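Local coordinates for protein probable enoyl-CoA hydratase EchA1 (Enoyl hydrase) (Unsaturated acyl-CoA hydratase) (Crotonase) (PDB 6LDZ) that probably catalyses the hydration of unsaturated acyl-CoA thioesters, as a crotonase-family enoyl-CoA hydratase, and is a mycobacterial protein linked to suppression of host immunity, at residues 15-20 with 28-33. Numbering follows the deposited sequence.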
ATOM      1  N   GLU A  15     -24.647   5.796  27.022  1.00 56.02           N
ATOM      2  CA  GLU A  15     -24.456   5.106  25.750  1.00 57.73           C
ATOM      3  C   GLU A  15     -22.988   4.919  25.391  1.00 53.22           C
ATOM      4  O   GLU A  15     -22.681   4.156  24.470  1.00 45.40           O
ATOM      5  CB  GLU A  15     -25.168   5.867  24.619  1.00 59.93           C
ATOM      6  CG  GLU A  15     -26.658   5.570  24.544  1.00 66.93           C
ATOM      7  CD  GLU A  15     -27.494   6.786  24.813  1.00 75.20           C
ATOM      8  OE1 GLU A  15     -27.092   7.622  25.658  1.00 77.77           O
ATOM      9  OE2 GLU A  15     -28.558   6.895  24.171  1.00 75.65           O
ATOM     10  N   VAL A  16     -22.087   5.612  26.079  1.00 51.60           N
ATOM     11  CA  VAL A  16     -20.656   5.396  25.956  1.00 49.88           C
ATOM     12  C   VAL A  16     -20.098   5.306  27.368  1.00 55.13           C
ATOM     13  O   VAL A  16     -20.327   6.209  28.183  1.00 58.28           O
ATOM     14  CB  VAL A  16     -19.959   6.518  25.158  1.00 46.09           C
ATOM     15  CG1 VAL A  16     -18.448   6.405  25.253  1.00 41.07           C
ATOM     16  CG2 VAL A  16     -20.402   6.489  23.706  1.00 49.46           C
ATOM     17  N   LEU A  17     -19.383   4.218  27.657  1.00 48.52           N
ATOM     18  CA  LEU A  17     -18.738   4.009  28.943  1.00 49.63           C
ATOM     19  C   LEU A  17     -17.249   4.292  28.826  1.00 48.22           C
ATOM     20  O   LEU A  17     -16.609   3.931  27.832  1.00 46.07           O
ATOM     21  CB  LEU A  17     -18.943   2.578  29.440  1.00 50.91           C
ATOM     22  CG  LEU A  17     -20.367   2.064  29.602  1.00 51.38           C
ATOM     23  CD1 LEU A  17     -20.307   0.571  29.903  1.00 52.78           C
ATOM     24  CD2 LEU A  17     -21.084   2.825  30.710  1.00 43.23           C
ATOM     25  N   VAL A  18     -16.702   4.925  29.855  1.00 47.75           N
ATOM     26  CA  VAL A  18     -15.310   5.341  29.881  1.00 51.27           C
ATOM     27  C   VAL A  18     -14.710   4.864  31.196  1.00 48.64           C
ATOM     28  O   VAL A  18     -15.287   5.093  32.263  1.00 50.57           O
ATOM     29  CB  VAL A  18     -15.178   6.869  29.725  1.00 53.74           C
ATOM     30  CG1 VAL A  18     -13.740   7.278  29.784  1.00 57.72           C
ATOM     31  CG2 VAL A  18     -15.795   7.323  28.402  1.00 53.10           C
ATOM     32  N   GLU A  19     -13.569   4.186  31.113  1.00 42.92           N
ATOM     33  CA  GLU A  19     -12.868   3.623  32.254  1.00 41.43           C
ATOM     34  C   GLU A  19     -11.388   3.946  32.132  1.00 42.77           C
ATOM     35  O   GLU A  19     -10.793   3.773  31.063  1.00 47.92           O
ATOM     36  CB  GLU A  19     -13.043   2.110  32.318  1.00 48.23           C
ATOM     37  CG  GLU A  19     -12.982   1.513  33.706  1.00 56.02           C
ATOM     38  CD  GLU A  19     -12.825   0.001  33.670  1.00 61.75           C
ATOM     39  OE1 GLU A  19     -11.951  -0.536  34.391  1.00 66.47           O
ATOM     40  OE2 GLU A  19     -13.566  -0.646  32.899  1.00 57.07           O
ATOM     41  N   GLN A  20     -10.796   4.401  33.224  1.00 44.77           N
ATOM     42  CA  GLN A  20      -9.371   4.674  33.286  1.00 45.01           C
ATOM     43  C   GLN A  20      -8.693   3.497  33.981  1.00 49.73           C
ATOM     44  O   GLN A  20      -9.074   3.125  35.096  1.00 46.12           O
ATOM     45  CB  GLN A  20      -9.117   5.985  34.025  1.00 51.64           C
ATOM     46  CG  GLN A  20      -7.690   6.204  34.476  1.00 58.55           C
ATOM     47  CD  GLN A  20      -7.183   7.584  34.129  1.00 59.84           C
ATOM     48  OE1 GLN A  20      -7.964   8.482  33.814  1.00 67.60           O
ATOM     49  NE2 GLN A  20      -5.872   7.765  34.196  1.00 53.66           N
ATOM     50  N   THR A  28     -16.142   2.173  25.730  1.00 36.85           N
ATOM     51  CA  THR A  28     -17.074   1.114  25.356  1.00 43.23           C
ATOM     52  C   THR A  28     -18.398   1.709  24.895  1.00 45.28           C
ATOM     53  O   THR A  28     -19.063   2.420  25.662  1.00 44.12           O
ATOM     54  CB  THR A  28     -17.343   0.161  26.524  1.00 44.34           C
ATOM     55  OG1 THR A  28     -16.106  -0.341  27.040  1.00 47.10           O
ATOM     56  CG2 THR A  28     -18.209  -1.004  26.068  1.00 39.88           C
ATOM     57  N   ILE A  29     -18.779   1.416  23.649  1.00 37.16           N
ATOM     58  CA  ILE A  29     -20.114   1.781  23.185  1.00 38.56           C
ATOM     59  C   ILE A  29     -21.114   0.863  23.879  1.00 40.63           C
ATOM     60  O   ILE A  29     -21.064  -0.364  23.722  1.00 38.63           O
ATOM     61  CB  ILE A  29     -20.219   1.700  21.654  1.00 36.74           C
ATOM     62  CG1 ILE A  29     -19.175   2.605  21.000  1.00 39.43           C
ATOM     63  CG2 ILE A  29     -21.599   2.115  21.172  1.00 35.13           C
ATOM     64  CD1 ILE A  29     -19.037   2.396  19.507  1.00 25.82           C
ATOM     65  N   ASN A  30     -21.988   1.456  24.689  1.00 45.01           N
ATOM     66  CA  ASN A  30     -22.944   0.726  25.523  1.00 43.49           C
ATOM     67  C   ASN A  30     -24.362   0.875  24.961  1.00 44.26           C
ATOM     68  O   ASN A  30     -25.228   1.520  25.549  1.00 48.16           O
ATOM     69  CB  ASN A  30     -22.856   1.226  26.964  1.00 43.29           C
ATOM     70  CG  ASN A  30     -23.728   0.433  27.911  1.00 46.50           C
ATOM     71  OD1 ASN A  30     -23.710  -0.793  27.900  1.00 50.04           O
ATOM     72  ND2 ASN A  30     -24.524   1.132  28.716  1.00 46.24           N
ATOM     73  N   ARG A  31     -24.579   0.280  23.773  1.00 43.26           N
ATOM     74  CA  ARG A  31     -25.883   0.218  23.107  1.00 44.01           C
ATOM     75  C   ARG A  31     -26.078  -1.162  22.495  1.00 49.94           C
ATOM     76  O   ARG A  31     -26.406  -1.253  21.305  1.00 46.57           O
ATOM     77  CB  ARG A  31     -26.003   1.262  21.991  1.00 38.56           C
ATOM     78  CG  ARG A  31     -26.079   2.724  22.432  1.00 37.77           C
ATOM     79  CD  ARG A  31     -27.372   3.352  21.938  1.00 46.49           C
ATOM     80  NE  ARG A  31     -27.384   3.407  20.489  1.00 49.02           N
ATOM     81  CZ  ARG A  31     -28.480   3.372  19.738  1.00 49.60           C
ATOM     82  NH1 ARG A  31     -29.692   3.292  20.287  1.00 42.46           N
ATOM     83  NH2 ARG A  31     -28.350   3.416  18.421  1.00 50.70           N
ATOM     84  N   PRO A  32     -25.914  -2.251  23.259  1.00 54.87           N
ATOM     85  CA  PRO A  32     -25.816  -3.572  22.616  1.00 51.01           C
ATOM     86  C   PRO A  32     -27.126  -4.050  22.005  1.00 51.02           C
ATOM     87  O   PRO A  32     -27.090  -4.749  20.986  1.00 46.56           O
ATOM     88  CB  PRO A  32     -25.350  -4.479  23.766  1.00 54.67           C
ATOM     89  CG  PRO A  32     -25.970  -3.848  24.978  1.00 56.00           C
ATOM     90  CD  PRO A  32     -25.903  -2.360  24.736  1.00 56.77           C
ATOM     91  N   LYS A  33     -28.286  -3.678  22.556  1.00 50.44           N
ATOM     92  CA  LYS A  33     -29.534  -4.113  21.927  1.00 54.23           C
ATOM     93  C   LYS A  33     -29.716  -3.488  20.536  1.00 57.02           C
ATOM     94  O   LYS A  33     -30.413  -4.055  19.685  1.00 56.30           O
ATOM     95  CB  LYS A  33     -30.720  -3.790  22.836  1.00 57.90           C
ATOM     96  CG  LYS A  33     -30.792  -4.677  24.088  1.00 62.96           C
ATOM     97  CD  LYS A  33     -31.701  -4.097  25.201  1.00 67.66           C
ATOM     98  CE  LYS A  33     -33.018  -4.876  25.347  1.00 72.56           C
ATOM     99  NZ  LYS A  33     -33.909  -4.380  26.466  1.00 71.82           N
TER
HETATM  100  O   HOH W   1     -15.239   1.436  28.927  1.00 31.85           O
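L17 and T28 face each other as an antiparallel hydrogen-bonded pair at the open end of the hairpin formed by strands 16-21 and 24-29. L17 N gives a nearly straight bond to T28 O at 2.7 Å, and T28 N returns one to L17 O at 2.8 Å; both donors lie in the carbonyl plane. One step on, V16 and I29 make the non-hydrogen-bonded pair, where V16 CA makes a CA-H...O contact with T28 O at 3.4 Å. A third bond, from N30 N to E15 O at 2.8 Å, comes in above the carbonyl plane, 53° out of it, as segment 28-33 leaves strand 24-29 after I29.

A water donates a weak hydrogen bond to L17 O and is also hydrogen-bonded to T28 OG1, at 2.7 Å.

Among the side chains, L17 lays CG and CD1 against N30, with CG 3.7 Å from N30 CB. With CG anti to the backbone N (chi1 -175°), the N30 amide carbon also comes against L17 CD1, while ND2 hydrogen-bonds to P14 O. E15 and R31 meet through their aliphatic parts, E15 CG sitting 3.5 Å from R31 CD. Their charges stay apart, with E15 OE2 5.2 Å from R31 NE; the guanidinium instead salt-bridges D76.

Strand 16-21 is outermost in the chain's six-stranded sheet. Three backbone bonds join this edge of the crotonase fold to strand 24-29 and the residue after it, while the E15–R31 attraction is probably only a long-range supplement.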